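Local coordinates for protein free methionine-R-sulfoxide reductase (Saccharomyces cerevisiae, PDB 1F5M) that catalyses the thioredoxin-dependent reduction of free L-methionine (R)-S-oxide to methionine and takes part in protection against oxidative stress, at residues 21-25 with 56-60; 49-54 with 66-70; 76-80 with 92-96; 111-115 with 155-160; 135-140 with 170-174. All coordinates share one frame. Residues are numbered along the deposited sequence.

Interaction 1. Residues 21-25 with 56-60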
# COMPACT_ATOMS: atom_id res chain seq x y z
N LYS B 21 -23.15 -5.80 5.79
CA LYS B 21 -22.08 -5.01 6.36
C LYS B 21 -21.49 -5.50 7.71
O LYS B 21 -20.27 -5.52 7.88
CB LYS B 21 -22.52 -3.54 6.45
CG LYS B 21 -21.41 -2.57 6.86
CD LYS B 21 -21.86 -1.15 6.68
CE LYS B 21 -20.72 -0.17 6.91
NZ LYS B 21 -21.16 1.23 6.59
N GLU B 22 -22.33 -5.91 8.66
CA GLU B 22 -21.79 -6.38 9.93
C GLU B 22 -20.90 -7.59 9.72
O GLU B 22 -19.84 -7.70 10.33
CB GLU B 22 -22.91 -6.71 10.93
CG GLU B 22 -23.94 -5.55 11.12
CD GLU B 22 -23.29 -4.14 11.28
OE1 GLU B 22 -22.62 -3.92 12.32
OE2 GLU B 22 -23.48 -3.26 10.38
N GLU B 23 -21.32 -8.51 8.86
CA GLU B 23 -20.52 -9.73 8.58
C GLU B 23 -19.16 -9.38 7.98
O GLU B 23 -18.13 -9.92 8.37
CB GLU B 23 -21.22 -10.64 7.57
CG GLU B 23 -22.49 -11.32 8.02
CD GLU B 23 -22.97 -12.35 7.01
OE1 GLU B 23 -23.25 -11.97 5.84
OE2 GLU B 23 -23.07 -13.55 7.37
N ILE B 24 -19.20 -8.50 6.97
CA ILE B 24 -18.00 -8.07 6.27
C ILE B 24 -16.99 -7.40 7.21
O ILE B 24 -15.80 -7.69 7.19
CB ILE B 24 -18.38 -7.11 5.12
CG1 ILE B 24 -19.19 -7.88 4.07
CG2 ILE B 24 -17.14 -6.48 4.51
CD1 ILE B 24 -19.59 -7.04 2.89
N LEU B 25 -17.46 -6.53 8.07
CA LEU B 25 -16.54 -5.84 8.96
C LEU B 25 -16.05 -6.75 10.07
O LEU B 25 -14.90 -6.62 10.56
CB LEU B 25 -17.23 -4.59 9.54
CG LEU B 25 -17.73 -3.60 8.47
CD1 LEU B 25 -18.30 -2.35 9.12
CD2 LEU B 25 -16.59 -3.25 7.55
N ALA B 56 -13.15 -4.40 1.56
CA ALA B 56 -14.41 -4.41 2.32
C ALA B 56 -15.34 -3.31 1.81
O ALA B 56 -16.53 -3.54 1.51
CB ALA B 56 -14.15 -4.19 3.80
N TYR B 57 -14.82 -2.09 1.71
CA TYR B 57 -15.68 -1.01 1.25
C TYR B 57 -16.11 -1.15 -0.19
O TYR B 57 -17.21 -0.71 -0.54
CB TYR B 57 -15.03 0.36 1.50
CG TYR B 57 -15.27 0.75 2.93
CD1 TYR B 57 -14.38 0.36 3.93
CD2 TYR B 57 -16.48 1.36 3.32
CE1 TYR B 57 -14.69 0.54 5.28
CE2 TYR B 57 -16.79 1.54 4.66
CZ TYR B 57 -15.90 1.12 5.63
OH TYR B 57 -16.21 1.18 6.97
N LYS B 58 -15.27 -1.77 -1.03
CA LYS B 58 -15.64 -1.96 -2.42
C LYS B 58 -16.83 -2.90 -2.47
O LYS B 58 -17.75 -2.69 -3.25
CB LYS B 58 -14.47 -2.57 -3.25
CG LYS B 58 -13.49 -1.53 -3.85
CD LYS B 58 -14.28 -0.44 -4.58
CE LYS B 58 -13.45 0.61 -5.32
NZ LYS B 58 -14.25 1.91 -5.57
N SER B 59 -16.81 -3.94 -1.64
CA SER B 59 -17.91 -4.90 -1.67
C SER B 59 -19.17 -4.32 -1.02
O SER B 59 -20.27 -4.72 -1.40
CB SER B 59 -17.51 -6.23 -1.04
OG SER B 59 -17.52 -6.15 0.36
N LEU B 60 -19.02 -3.39 -0.08
CA LEU B 60 -20.19 -2.73 0.55
C LEU B 60 -20.76 -1.70 -0.43
O LEU B 60 -21.71 -0.96 -0.11
CB LEU B 60 -19.79 -1.98 1.82
CG LEU B 60 -19.85 -2.64 3.20
CD1 LEU B 60 -20.47 -4.01 3.14
CD2 LEU B 60 -18.48 -2.68 3.78

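Interaction 2. Residues 49-54 with 66-70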
# COMPACT_ATOMS: atom_id res chain seq x y z
N ALA B 49 -3.52 -4.47 6.16
CA ALA B 49 -4.73 -3.78 6.64
C ALA B 49 -5.33 -2.88 5.56
O ALA B 49 -6.56 -2.90 5.33
CB ALA B 49 -4.39 -2.96 7.84
N SER B 50 -4.50 -2.07 4.88
CA SER B 50 -5.04 -1.17 3.87
C SER B 50 -5.79 -1.98 2.80
O SER B 50 -6.82 -1.57 2.31
CB SER B 50 -3.93 -0.30 3.25
OG SER B 50 -3.08 -1.06 2.40
N SER B 51 -5.28 -3.16 2.45
CA SER B 51 -5.96 -3.97 1.45
C SER B 51 -7.33 -4.53 1.96
O SER B 51 -8.30 -4.63 1.21
CB SER B 51 -5.04 -5.12 1.06
OG SER B 51 -5.65 -5.91 0.10
N LEU B 52 -7.39 -4.88 3.23
CA LEU B 52 -8.60 -5.41 3.87
C LEU B 52 -9.68 -4.31 3.81
O LEU B 52 -10.80 -4.54 3.30
CB LEU B 52 -8.31 -5.78 5.36
CG LEU B 52 -7.55 -7.10 5.59
CD1 LEU B 52 -7.29 -7.38 7.10
CD2 LEU B 52 -8.41 -8.24 4.98
N ILE B 53 -9.30 -3.11 4.22
CA ILE B 53 -10.25 -1.98 4.27
C ILE B 53 -10.76 -1.63 2.87
O ILE B 53 -11.96 -1.50 2.66
CB ILE B 53 -9.57 -0.75 4.89
CG1 ILE B 53 -9.22 -1.07 6.35
CG2 ILE B 53 -10.49 0.49 4.78
CD1 ILE B 53 -8.27 -0.08 6.95
N TRP B 54 -9.84 -1.59 1.91
CA TRP B 54 -10.16 -1.22 0.55
C TRP B 54 -11.23 -2.18 -0.02
O TRP B 54 -12.26 -1.75 -0.52
CB TRP B 54 -8.88 -1.30 -0.36
CG TRP B 54 -9.24 -1.09 -1.83
CD1 TRP B 54 -9.77 -2.01 -2.69
CD2 TRP B 54 -9.20 0.13 -2.54
NE1 TRP B 54 -10.07 -1.43 -3.89
CE2 TRP B 54 -9.72 -0.11 -3.83
CE3 TRP B 54 -8.78 1.44 -2.20
CZ2 TRP B 54 -9.83 0.90 -4.81
CZ3 TRP B 54 -8.89 2.45 -3.17
CH2 TRP B 54 -9.42 2.17 -4.47
N TRP B 66 -9.65 5.77 -1.72
CA TRP B 66 -8.41 5.70 -0.96
C TRP B 66 -8.67 5.06 0.36
O TRP B 66 -9.71 5.34 1.00
CB TRP B 66 -7.86 7.08 -0.73
CG TRP B 66 -6.40 7.15 -0.60
CD1 TRP B 66 -5.50 7.29 -1.63
CD2 TRP B 66 -5.63 7.17 0.61
NE1 TRP B 66 -4.23 7.40 -1.13
CE2 TRP B 66 -4.27 7.33 0.23
CE3 TRP B 66 -5.94 7.07 1.97
CZ2 TRP B 66 -3.23 7.39 1.15
CZ3 TRP B 66 -4.90 7.15 2.90
CH2 TRP B 66 -3.55 7.31 2.48
N ALA B 67 -7.77 4.16 0.76
CA ALA B 67 -7.90 3.53 2.07
C ALA B 67 -6.51 3.30 2.52
O ALA B 67 -5.75 2.51 1.87
CB ALA B 67 -8.71 2.21 2.00
N GLY B 68 -6.14 3.93 3.62
CA GLY B 68 -4.78 3.78 4.07
C GLY B 68 -4.44 4.40 5.38
O GLY B 68 -5.33 4.71 6.20
N PHE B 69 -3.15 4.62 5.58
CA PHE B 69 -2.64 5.15 6.85
C PHE B 69 -1.58 6.25 6.79
O PHE B 69 -0.83 6.38 5.79
CB PHE B 69 -1.98 4.04 7.69
CG PHE B 69 -2.86 2.83 7.93
CD1 PHE B 69 -3.03 1.85 6.93
CD2 PHE B 69 -3.58 2.72 9.13
CE1 PHE B 69 -3.94 0.79 7.11
CE2 PHE B 69 -4.50 1.65 9.31
CZ PHE B 69 -4.67 0.70 8.31
N TYR B 70 -1.50 7.01 7.91
CA TYR B 70 -0.46 8.03 8.14
C TYR B 70 0.05 7.63 9.52
O TYR B 70 -0.72 7.11 10.31
CB TYR B 70 -1.00 9.45 8.18
CG TYR B 70 -1.19 10.01 6.79
CD1 TYR B 70 -2.33 9.71 6.03
CD2 TYR B 70 -0.20 10.80 6.19
CE1 TYR B 70 -2.47 10.17 4.75
CE2 TYR B 70 -0.34 11.27 4.88
CZ TYR B 70 -1.47 10.95 4.16
OH TYR B 70 -1.63 11.40 2.84

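Interaction 3. Residues 76-80 with 92-96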
# COMPACT_ATOMS: atom_id res chain seq x y z
N GLU B 76 9.24 13.63 15.04
CA GLU B 76 8.37 14.72 15.50
C GLU B 76 6.92 14.27 15.79
O GLU B 76 6.15 13.99 14.87
CB GLU B 76 8.36 15.84 14.45
CG GLU B 76 8.28 17.23 15.05
CD GLU B 76 6.96 17.49 15.81
OE1 GLU B 76 5.88 17.37 15.17
OE2 GLU B 76 7.02 17.81 17.03
N GLU B 77 6.56 14.22 17.08
CA GLU B 77 5.22 13.75 17.47
C GLU B 77 4.05 14.71 17.23
O GLU B 77 3.04 14.63 17.94
CB GLU B 77 5.20 13.32 18.95
CG GLU B 77 6.18 12.19 19.35
CD GLU B 77 6.79 11.40 18.18
OE1 GLU B 77 7.69 11.95 17.49
OE2 GLU B 77 6.39 10.22 17.96
N ASN B 78 4.21 15.61 16.26
CA ASN B 78 3.17 16.57 15.86
C ASN B 78 3.07 16.57 14.35
O ASN B 78 2.52 17.49 13.74
CB ASN B 78 3.49 17.99 16.32
CG ASN B 78 2.74 18.37 17.59
OD1 ASN B 78 1.51 18.23 17.68
ND2 ASN B 78 3.48 18.87 18.57
N THR B 79 3.61 15.52 13.73
CA THR B 79 3.60 15.39 12.30
C THR B 79 3.24 13.96 11.89
O THR B 79 3.62 13.02 12.57
CB THR B 79 4.97 15.79 11.75
OG1 THR B 79 5.12 17.20 11.97
CG2 THR B 79 5.09 15.51 10.27
N LEU B 80 2.46 13.83 10.81
CA LEU B 80 2.03 12.53 10.26
C LEU B 80 2.78 12.31 8.95
O LEU B 80 2.87 13.22 8.13
CB LEU B 80 0.54 12.55 9.93
CG LEU B 80 -0.46 12.61 11.10
CD1 LEU B 80 -1.87 12.87 10.51
CD2 LEU B 80 -0.44 11.30 11.88
N GLN B 92 2.49 13.43 1.25
CA GLN B 92 3.54 12.79 2.05
C GLN B 92 3.59 13.13 3.53
O GLN B 92 4.04 12.32 4.37
CB GLN B 92 4.91 13.11 1.41
CG GLN B 92 4.99 12.79 -0.07
CD GLN B 92 4.74 13.98 -0.96
OE1 GLN B 92 3.86 14.83 -0.68
NE2 GLN B 92 5.51 14.08 -2.06
N MET B 93 3.12 14.32 3.89
CA MET B 93 3.21 14.69 5.28
C MET B 93 2.04 15.58 5.61
O MET B 93 1.63 16.35 4.77
CB MET B 93 4.54 15.43 5.50
CG MET B 93 4.77 16.03 6.87
SD MET B 93 6.47 16.72 6.99
CE MET B 93 7.51 15.25 6.32
N ILE B 94 1.49 15.43 6.80
CA ILE B 94 0.39 16.28 7.25
C ILE B 94 0.71 16.75 8.67
O ILE B 94 1.14 15.95 9.51
CB ILE B 94 -0.95 15.55 7.25
CG1 ILE B 94 -1.32 15.18 5.82
CG2 ILE B 94 -2.10 16.52 7.79
CD1 ILE B 94 -2.39 14.11 5.73
N GLN B 95 0.49 18.04 8.94
CA GLN B 95 0.79 18.61 10.25
C GLN B 95 -0.45 18.44 11.16
O GLN B 95 -1.59 18.60 10.69
CB GLN B 95 1.15 20.08 10.05
CG GLN B 95 2.24 20.62 10.96
CD GLN B 95 3.39 19.64 11.11
OE1 GLN B 95 4.06 19.28 10.13
NE2 GLN B 95 3.63 19.21 12.35
N PHE B 96 -0.23 18.09 12.43
CA PHE B 96 -1.34 17.90 13.38
C PHE B 96 -2.15 19.18 13.37
O PHE B 96 -1.62 20.27 13.13
CB PHE B 96 -0.84 17.64 14.81
CG PHE B 96 -0.49 16.20 15.09
CD1 PHE B 96 0.21 15.45 14.15
CD2 PHE B 96 -0.77 15.64 16.35
CE1 PHE B 96 0.64 14.17 14.45
CE2 PHE B 96 -0.34 14.36 16.66
CZ PHE B 96 0.38 13.62 15.71

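Interaction 4. Residues 111-115 with 155-160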
# COMPACT_ATOMS: atom_id res chain seq x y z
N GLN B 111 -12.96 11.72 12.80
CA GLN B 111 -13.57 12.75 12.01
C GLN B 111 -14.41 12.05 10.95
O GLN B 111 -13.90 11.19 10.21
CB GLN B 111 -12.48 13.61 11.37
CG GLN B 111 -11.51 14.24 12.41
CD GLN B 111 -12.19 15.33 13.26
OE1 GLN B 111 -12.68 16.31 12.73
NE2 GLN B 111 -12.20 15.16 14.59
N ILE B 112 -15.69 12.36 10.88
CA ILE B 112 -16.57 11.79 9.83
C ILE B 112 -17.04 12.97 9.00
O ILE B 112 -17.90 13.80 9.44
CB ILE B 112 -17.78 11.06 10.42
CG1 ILE B 112 -17.33 10.02 11.43
CG2 ILE B 112 -18.59 10.39 9.28
CD1 ILE B 112 -18.47 9.15 11.99
N VAL B 113 -16.50 13.07 7.79
CA VAL B 113 -16.78 14.23 6.94
C VAL B 113 -17.66 13.95 5.73
O VAL B 113 -17.25 13.23 4.79
CB VAL B 113 -15.45 14.87 6.52
CG1 VAL B 113 -15.68 16.14 5.71
CG2 VAL B 113 -14.60 15.16 7.79
N PRO B 114 -18.87 14.51 5.71
CA PRO B 114 -19.79 14.29 4.58
C PRO B 114 -19.48 15.08 3.32
O PRO B 114 -19.84 14.68 2.20
CB PRO B 114 -21.17 14.65 5.17
CG PRO B 114 -20.80 15.80 6.16
CD PRO B 114 -19.52 15.28 6.81
N ASP B 115 -18.79 16.21 3.48
CA ASP B 115 -18.48 17.04 2.33
C ASP B 115 -17.17 17.73 2.68
O ASP B 115 -17.12 18.73 3.36
CB ASP B 115 -19.62 18.04 2.09
CG ASP B 115 -19.32 18.98 0.94
OD1 ASP B 115 -18.13 19.16 0.63
OD2 ASP B 115 -20.26 19.53 0.35
N TYR B 155 -20.44 12.24 -1.73
CA TYR B 155 -20.64 12.91 -0.44
C TYR B 155 -21.31 11.89 0.47
O TYR B 155 -21.87 10.90 0.00
CB TYR B 155 -21.62 14.10 -0.56
CG TYR B 155 -21.15 15.25 -1.44
CD1 TYR B 155 -21.71 15.47 -2.69
CD2 TYR B 155 -20.11 16.06 -1.04
CE1 TYR B 155 -21.24 16.47 -3.53
CE2 TYR B 155 -19.63 17.07 -1.88
CZ TYR B 155 -20.21 17.25 -3.13
OH TYR B 155 -19.68 18.16 -4.00
N GLU B 156 -21.25 12.12 1.78
CA GLU B 156 -21.93 11.26 2.74
C GLU B 156 -21.63 9.77 2.60
O GLU B 156 -22.53 8.92 2.68
CB GLU B 156 -23.45 11.48 2.63
CG GLU B 156 -23.92 12.92 2.95
CD GLU B 156 -25.21 13.32 2.18
OE1 GLU B 156 -25.50 14.55 2.08
OE2 GLU B 156 -25.95 12.43 1.68
N GLY B 157 -20.38 9.42 2.38
CA GLY B 157 -20.12 7.99 2.24
C GLY B 157 -19.97 7.19 3.52
O GLY B 157 -20.05 5.97 3.47
N PHE B 158 -19.78 7.85 4.67
CA PHE B 158 -19.54 7.17 5.97
C PHE B 158 -20.48 7.54 7.13
O PHE B 158 -21.05 8.63 7.17
CB PHE B 158 -18.11 7.43 6.40
CG PHE B 158 -17.11 7.14 5.34
CD1 PHE B 158 -16.56 8.17 4.59
CD2 PHE B 158 -16.74 5.83 5.07
CE1 PHE B 158 -15.64 7.90 3.55
CE2 PHE B 158 -15.84 5.53 4.04
CZ PHE B 158 -15.28 6.58 3.27
N ASP B 159 -20.59 6.63 8.11
CA ASP B 159 -21.46 6.88 9.26
C ASP B 159 -20.81 6.30 10.53
O ASP B 159 -19.69 5.76 10.48
CB ASP B 159 -22.83 6.27 9.00
CG ASP B 159 -22.77 4.77 8.82
OD1 ASP B 159 -23.55 4.22 8.00
OD2 ASP B 159 -21.98 4.13 9.51
N HIS B 160 -21.50 6.37 11.65
CA HIS B 160 -20.89 5.88 12.89
C HIS B 160 -20.67 4.37 13.05
O HIS B 160 -20.02 3.95 14.01
CB HIS B 160 -21.63 6.45 14.10
CG HIS B 160 -21.32 7.89 14.32
ND1 HIS B 160 -21.86 8.89 13.53
CD2 HIS B 160 -20.44 8.50 15.15
CE1 HIS B 160 -21.32 10.05 13.86
NE2 HIS B 160 -20.45 9.84 14.84
O HOH W 1 -18.94 10.73 5.37

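Interaction 5. Residues 135-140 with 170-174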
# COMPACT_ATOMS: atom_id res chain seq x y z
N VAL B 135 -9.85 7.94 11.45
CA VAL B 135 -9.86 7.37 12.79
C VAL B 135 -8.45 7.33 13.37
O VAL B 135 -7.51 6.69 12.80
CB VAL B 135 -10.46 5.95 12.74
CG1 VAL B 135 -10.46 5.29 14.13
CG2 VAL B 135 -11.86 5.99 12.16
N PRO B 136 -8.24 8.01 14.50
CA PRO B 136 -6.88 7.99 15.09
C PRO B 136 -6.52 6.70 15.84
O PRO B 136 -7.35 6.09 16.51
CB PRO B 136 -6.90 9.21 16.01
CG PRO B 136 -8.28 9.19 16.52
CD PRO B 136 -9.16 8.83 15.32
N ILE B 137 -5.26 6.26 15.68
CA ILE B 137 -4.77 5.05 16.33
C ILE B 137 -4.10 5.54 17.60
O ILE B 137 -3.19 6.37 17.53
CB ILE B 137 -3.77 4.33 15.39
CG1 ILE B 137 -4.52 3.87 14.12
CG2 ILE B 137 -3.15 3.16 16.08
CD1 ILE B 137 -3.58 3.60 12.95
N ILE B 138 -4.53 5.03 18.75
CA ILE B 138 -4.00 5.51 20.04
C ILE B 138 -3.11 4.53 20.78
O ILE B 138 -3.40 3.34 20.82
CB ILE B 138 -5.19 5.91 20.98
CG1 ILE B 138 -6.13 6.87 20.24
CG2 ILE B 138 -4.65 6.48 22.29
CD1 ILE B 138 -5.48 8.19 19.87
N SER B 139 -2.03 5.04 21.38
CA SER B 139 -1.11 4.16 22.12
C SER B 139 -1.64 3.84 23.52
O SER B 139 -2.60 4.46 24.00
CB SER B 139 0.25 4.85 22.30
OG SER B 139 0.06 6.05 23.03
N ASN B 140 -1.01 2.88 24.18
CA ASN B 140 -1.41 2.53 25.55
C ASN B 140 -1.27 3.80 26.34
O ASN B 140 -2.10 4.14 27.20
CB ASN B 140 -0.46 1.49 26.14
CG ASN B 140 -0.59 0.17 25.46
OD1 ASN B 140 -1.64 -0.14 24.91
ND2 ASN B 140 0.47 -0.63 25.50
N ALA B 170 -8.30 0.02 15.01
CA ALA B 170 -7.22 0.86 15.46
C ALA B 170 -6.66 0.27 16.76
O ALA B 170 -5.46 0.28 16.98
CB ALA B 170 -7.72 2.35 15.66
N LYS B 171 -7.53 -0.23 17.62
CA LYS B 171 -7.06 -0.82 18.87
C LYS B 171 -6.26 -2.12 18.62
O LYS B 171 -5.26 -2.39 19.31
CB LYS B 171 -8.25 -1.07 19.81
CG LYS B 171 -8.81 0.20 20.40
CD LYS B 171 -10.04 -0.11 21.24
CE LYS B 171 -10.65 1.18 21.80
NZ LYS B 171 -11.00 2.16 20.69
N LEU B 172 -6.67 -2.87 17.62
CA LEU B 172 -6.02 -4.13 17.27
C LEU B 172 -4.66 -3.86 16.65
O LEU B 172 -3.73 -4.70 16.74
CB LEU B 172 -6.87 -4.94 16.27
CG LEU B 172 -8.14 -5.64 16.74
CD1 LEU B 172 -8.79 -6.41 15.60
CD2 LEU B 172 -7.80 -6.57 17.88
N ILE B 173 -4.55 -2.71 16.00
CA ILE B 173 -3.31 -2.29 15.35
C ILE B 173 -2.35 -1.90 16.46
O ILE B 173 -1.17 -2.31 16.47
CB ILE B 173 -3.57 -1.08 14.40
CG1 ILE B 173 -4.16 -1.61 13.09
CG2 ILE B 173 -2.30 -0.26 14.17
CD1 ILE B 173 -4.60 -0.55 12.13
N ASN B 174 -2.85 -1.12 17.42
CA ASN B 174 -2.00 -0.70 18.54
C ASN B 174 -1.40 -1.90 19.30
O ASN B 174 -0.22 -1.88 19.69
CB ASN B 174 -2.78 0.13 19.53
CG ASN B 174 -1.99 0.40 20.80
OD1 ASN B 174 -2.45 0.10 21.90
ND2 ASN B 174 -0.79 0.98 20.65

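Interaction 1. Residues 21-25 with 56-60
Two consecutive helices of the GAF domain's helical layer meet here: the first turn of helix 21-36 lies against the last turn of helix 42-59, running in opposite senses, so that Lys21 faces Leu60 and Ile24 faces Ala56 (CA atoms 6.5 Å apart in both pairs). The packing is apolar. Ile24 points at the partner helix and sets its CG2 3.8 Å from Ala56 CB, while its CD1 lies 3.4 Å from Ser59 OG. Leu60, just past the helix end, fills the space between Lys21 and Leu25; its CD1 is 3.7 Å from Lys21 CA and its CD2 4.3 Å from Leu25 CD2. The extended Lys21 chain carries its ammonium to a salt bridge with Asp162, which also takes a hydrogen bond from Tyr57, tying both helices to helix 160-176. At the helix terminus Ala56 O accepts two hydrogen bonds, from Leu60 N and from the Ser59 OG hydroxyl, each at 3.0 Å.

Interaction 2. Residues 49-54 with 66-70
Starting at Ala49, whose CB points at the strand, the first contact is with an aromatic ring: Ala49 CB lies 3.7 Å from Phe69 CZ. Ser50 follows at the closest backbone approach, its CA 5.0 Å from Gly68 CA. Ser50 CB lies 4.2 Å from Gly68 CA and 3.6 Å from Ala67 O, and Ser50 N sits 3.7 Å from Phe69 CE1 at the ring edge. A CB on Gly68 would point away from the helix and run into Trp66 CZ3. The hydroxyl of Ser50 turns back to the carbonyl of Ser47. Ser51 points away and Leu52 is out of reach of the strand; Ser51 OG instead bonds Gly87 O of the second subunit, and Leu52 packs on Val89 of that subunit. One turn on from Ala49, Ile53 returns to the strand, with CG2 3.7 Å from Ala67 CB and CD1 3.9 Å from Phe69 CZ. Trp54 ends the walk: its CB is 4.2 Å from Ala67 CB, and its indole swings across so that CZ3 reaches 3.7 Å from Trp66 N. Helix and strand axes approach to 7.1 Å at 149°, a nearly antiparallel helix-on-sheet packing of the GAF fold. Strand 66-70 runs between strands 79-85 and 144-152, Ile53 also touching Ile150 of the latter, while helix 21-36 covers Ala49 and Leu52 through Tyr32.

Interaction 3. Residues 76-80 with 92-96
This is the open end of a beta hairpin at the edge of the GAF sheet, where strand 79-85 pairs with the short strand 93-95. Leu80 and Ile94 form the antiparallel hydrogen-bonded pair and satisfy each other's backbone: Leu80 N gives to Ile94 O at 2.8 Å, and Ile94 N to Leu80 O at 2.9 Å. Leu80 O has a further close neighbour, Met93 CA at 3.2 Å, a CA-H...O contact. Two residues along, Phe96 N donates to Asn78 O at 3.1 Å, so the pairing extends past the strand ends. Thr79 and Gln95 lie between as the non-hydrogen-bonded pair, CA atoms 4.7 Å apart; there the side chains take over, with Gln95 NE2 donating to Thr79 OG1 at a short 2.5 Å. The turn before the strand is held by Thr79 N giving to Glu76 O at 3.2 Å. At the other end, the Gln92 carboxamide leaves the hairpin and bonds Leu35 and His9 of the second subunit. On the sheet face carrying Leu80 and Ile94, helix 99-107 covers both. Finally, the Phe96 ring lies flat against the backbone of Asn78 in a CH-pi contact, Asn78 CA being 3.7 Å from the ring centroid.

Interaction 4. Residues 111-115 with 155-160
Ile112 lays its CD1 over the face of the His160 ring, a CH-pi contact with CD1 3.5 Å from the ring centroid and only 10° off the ring normal. The same side chain rests on the loop backbone: Ile112 CG2 is 3.7 Å from Phe158 O and Ile112 CD1 3.9 Å from Asp159 O. The two segments run nearly antiparallel, 165° apart, and are joined directly at one point, where Glu156 N donates to Pro114 O at 3.0 Å. Glu156 has positive phi and psi (52/43), a left-handed conformation that bends the loop; beyond it the chains are spaced more widely, Ile112 and Phe158 CA atoms being 6.7 Å apart. A water fills part of that gap, giving a weak bond to Val113 O and accepting from Phe158 N, each at 3.1 Å. At the far end Tyr155 comes alongside Asp115, with CE2 3.4 Å from Asp115 OD2. Asp159 is the N-cap of helix 160-176: its carboxylate takes Val161 N, while its own N donates to the Asp162 carboxylate. Inward, Ile112 and Phe158 both touch Ile133 of strand 131-138. This surface contact thus joins strand 111-113, at one edge of the antiparallel GAF sheet, to the connection that carries the chain from strand 144-152 into the C-terminal helix.

Interaction 5. Residues 135-140 with 170-174
Ala170 fits here because it is small: its CB points at the strand and touches three successive residues, lying 4.3 Å from Val135 CG1, 3.9 Å from Pro136 O and 3.9 Å from Ile137 CG1. Ile137, in the mt rotamer (chi1 -64°, chi2 160°), uses its other branch further along the helix, with CG2 3.8 Å from Ala170 O and 4.0 Å from Ile173 CG2. Ile173 is also mt and points toward the strand, so two branched side chains meet through their CG2 methyls. Ile138, by contrast, has both angles in m (-52°, -63°), and its end leads away from the helix to lie by Thr144. Ser139, chi1 p, likewise turns from the helix and bonds Lys143 N within the following turn. Asn174 closes the contact at the end of the strand. Its chi1 of 172° (t) carries the carboxamide up to the departing backbone, with Asn174 CG 3.3 Å from Ile138 O, while Asn174 N stays in the helix, bonded to Ala170 O at 3.0 Å. The axes approach to 7.3 Å and cross at -30°, their directions roughly parallel. Tyr32 of helix 21-36 packs behind Ile173. Such packing of the C-terminal helix lengthwise on the antiparallel sheet, beside the N-terminal helices, belongs to the GAF fold.

How the interactions relate
Interactions 1 and 2 share helix 42-59, their centres 13 Å apart. Interaction 1 also touches interaction 4, where Tyr57 CE2 lies 4.2 Å from Phe158 CE2. Interactions 2 and 5 pack sheet and helices into one core: Phe69 CE2 is 3.6 Å from Ile173 CD1 and Phe69 CD2 3.9 Å from Ile137 CD1. Tyr70 links interaction 2 to interaction 3, its CE2 3.6 Å from Ile94 CD1. Interactions 1 and 3 lie on opposite sides of the chain's centre, with their own centres about 30 Å apart. Interactions 3 and 4 involve the two outermost strands of the sheet. The Cys91-Cys125 disulfide borders interaction 3, Cys91 directly preceding segment 92-96.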